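PDB 2EWT: putative DNA-binding protein, which probably binds DNA through a helix-turn-helix domain to regulate the formation of aerial mycelium in Streptomyces coelicolor. Local coordinates for residues A37-V40 / G41-R45. Numbering follows the deposited sequence.
Sequences AVVV and GSYER. With SO4 (sulfate ion), chain C.
Val39 and Tyr43, one turn apart on helix 37-45, make a local side-chain contact within the third of the domain's four main helices. The two lie side by side and point the same way; a chi1 of 180° sets Val39 CG1 opposite the backbone N, beside the carbonyl carbon, and brings that methyl to the far end of the phenol, 3.5 Å from Tyr43 CZ. Above one face of the ring sits Val39 O, which takes two donors: Tyr43 N at 3.0 Å and Ser42 OG at 2.5 Å, the hydroxyl folding back onto the preceding turn. Tyr43 OH ends 2.8 Å from O3 of a sulfate, probably from the crystallisation liquor, which Arg54 also binds; Leu58 of helix 52-62 packs against the same tyrosine. With an alanine here, a gap would probably open between Val39 CG1 and Leu58. One residue on, the extended Glu44 passes Val40, OE2 lying 3.7 Å from Val40 CG1 while forming a salt bridge with Arg17 of helix 3-19. A water joins Val38 O to Arg45 NH2 (2.9 Å from NH2). Following helix 24-30, this helix occupies the place of the recognition helix in a helix-turn-helix fold, consistent with DNA binding.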
ATOM      1  N   ALA A  37       4.902 -18.680  -7.070  1.00  6.12           N
ATOM      2  CA  ALA A  37       5.508 -19.029  -5.786  1.00  8.35           C
ATOM      3  C   ALA A  37       6.812 -18.283  -5.512  1.00  8.12           C
ATOM      4  O   ALA A  37       7.046 -17.819  -4.398  1.00  7.69           O
ATOM      5  CB  ALA A  37       5.751 -20.538  -5.724  1.00  8.74           C
ATOM      6  N   VAL A  38       7.663 -18.175  -6.528  1.00  8.77           N
ATOM      7  CA  VAL A  38       8.945 -17.493  -6.372  1.00  7.96           C
ATOM      8  C   VAL A  38       8.760 -16.003  -6.091  1.00  8.21           C
ATOM      9  O   VAL A  38       9.477 -15.426  -5.275  1.00  8.82           O
ATOM     10  CB  VAL A  38       9.822 -17.673  -7.639  1.00  8.88           C
ATOM     11  CG1 VAL A  38      11.081 -16.828  -7.538  1.00 12.71           C
ATOM     12  CG2 VAL A  38      10.193 -19.143  -7.796  1.00 10.24           C
ATOM     13  N   VAL A  39       7.787 -15.390  -6.755  1.00  8.05           N
ATOM     14  CA  VAL A  39       7.522 -13.967  -6.570  1.00  8.15           C
ATOM     15  C   VAL A  39       6.901 -13.697  -5.201  1.00  8.87           C
ATOM     16  O   VAL A  39       7.348 -12.806  -4.476  1.00  9.29           O
ATOM     17  CB  VAL A  39       6.586 -13.426  -7.667  1.00  8.73           C
ATOM     18  CG1 VAL A  39       6.323 -11.942  -7.443  1.00 11.54           C
ATOM     19  CG2 VAL A  39       7.209 -13.654  -9.037  1.00 11.24           C
ATOM     20  N   VAL A  40       5.879 -14.470  -4.843  1.00  8.96           N
ATOM     21  CA  VAL A  40       5.230 -14.289  -3.548  1.00  8.88           C
ATOM     22  C   VAL A  40       6.260 -14.528  -2.448  1.00  9.31           C
ATOM     23  O   VAL A  40       6.280 -13.821  -1.443  1.00  7.60           O
ATOM     24  CB  VAL A  40       4.046 -15.258  -3.371  1.00 10.27           C
ATOM     25  CG1 VAL A  40       3.451 -15.104  -1.979  1.00 10.72           C
ATOM     26  CG2 VAL A  40       2.982 -14.964  -4.426  1.00 10.53           C
ATOM     27  N   GLY A  41       7.125 -15.519  -2.651  1.00  9.06           N
ATOM     28  CA  GLY A  41       8.161 -15.790  -1.671  1.00  9.01           C
ATOM     29  C   GLY A  41       9.046 -14.567  -1.481  1.00 10.04           C
ATOM     30  O   GLY A  41       9.360 -14.182  -0.350  1.00  8.17           O
ATOM     31  N   SER A  42       9.445 -13.940  -2.583  1.00  9.88           N
ATOM     32  CA  SER A  42      10.300 -12.762  -2.491  1.00  9.80           C
ATOM     33  C   SER A  42       9.594 -11.628  -1.749  1.00 10.72           C
ATOM     34  O   SER A  42      10.238 -10.875  -1.019  1.00 10.18           O
ATOM     35  CB  SER A  42      10.762 -12.301  -3.883  1.00 12.56           C
ATOM     36  OG  SER A  42       9.683 -11.912  -4.708  1.00 14.18           O
ATOM     37  N   TYR A  43       8.276 -11.513  -1.915  1.00  9.35           N
ATOM     38  CA  TYR A  43       7.526 -10.474  -1.208  1.00  9.47           C
ATOM     39  C   TYR A  43       7.563 -10.788   0.286  1.00  8.59           C
ATOM     40  O   TYR A  43       7.756  -9.900   1.117  1.00  9.51           O
ATOM     41  CB  TYR A  43       6.045 -10.436  -1.619  1.00  9.65           C
ATOM     42  CG  TYR A  43       5.720 -10.063  -3.051  1.00  9.71           C
ATOM     43  CD1 TYR A  43       6.497  -9.143  -3.760  1.00 10.26           C
ATOM     44  CD2 TYR A  43       4.585 -10.583  -3.674  1.00 11.11           C
ATOM     45  CE1 TYR A  43       6.143  -8.751  -5.058  1.00 10.18           C
ATOM     46  CE2 TYR A  43       4.225 -10.200  -4.968  1.00  8.77           C
ATOM     47  CZ  TYR A  43       5.008  -9.283  -5.652  1.00  9.16           C
ATOM     48  OH  TYR A  43       4.655  -8.910  -6.929  1.00 12.27           O
ATOM     49  N   GLU A  44       7.367 -12.061   0.619  1.00  7.69           N
ATOM     50  CA  GLU A  44       7.342 -12.491   2.012  1.00  8.99           C
ATOM     51  C   GLU A  44       8.665 -12.285   2.737  1.00 10.51           C
ATOM     52  O   GLU A  44       8.681 -12.036   3.943  1.00 11.39           O
ATOM     53  CB  GLU A  44       6.905 -13.959   2.104  1.00  9.02           C
ATOM     54  CG  GLU A  44       5.444 -14.166   1.718  1.00  8.32           C
ATOM     55  CD  GLU A  44       4.984 -15.611   1.823  1.00  8.22           C
ATOM     56  OE1 GLU A  44       5.811 -16.497   2.128  1.00 12.22           O
ATOM     57  OE2 GLU A  44       3.785 -15.859   1.594  1.00  9.22           O
ATOM     58  N   ARG A  45       9.776 -12.387   2.011  1.00 10.85           N
ATOM     59  CA  ARG A  45      11.084 -12.191   2.627  1.00 13.38           C
ATOM     60  C   ARG A  45      11.449 -10.709   2.643  1.00 15.08           C
ATOM     61  O   ARG A  45      12.363 -10.291   3.359  1.00 15.85           O
ATOM     62  CB  ARG A  45      12.161 -12.969   1.866  1.00 13.42           C
ATOM     63  CG  ARG A  45      11.912 -14.464   1.761  1.00 16.62           C
ATOM     64  CD  ARG A  45      13.117 -15.166   1.150  1.00 20.81           C
ATOM     65  NE  ARG A  45      13.512 -14.570  -0.124  1.00 22.26           N
ATOM     66  CZ  ARG A  45      12.948 -14.850  -1.295  1.00 23.33           C
ATOM     67  NH1 ARG A  45      11.956 -15.731  -1.370  1.00 24.57           N
ATOM     68  NH2 ARG A  45      13.375 -14.240  -2.396  1.00 24.32           N
TER
HETATM   69  S   SO4 C2002       5.722  -6.776  -9.471  1.00 50.73           S
HETATM   70  O1  SO4 C2002       6.789  -7.041  -8.488  1.00 50.67           O
HETATM   71  O2  SO4 C2002       6.324  -6.450 -10.778  1.00 51.63           O
HETATM   72  O3  SO4 C2002       4.877  -7.978  -9.613  1.00 51.90           O
HETATM   73  O4  SO4 C2002       4.897  -5.643  -9.011  1.00 50.78           O
HETATM   74  O   HOH W   1      12.062 -15.814  -4.431  1.00 17.21           O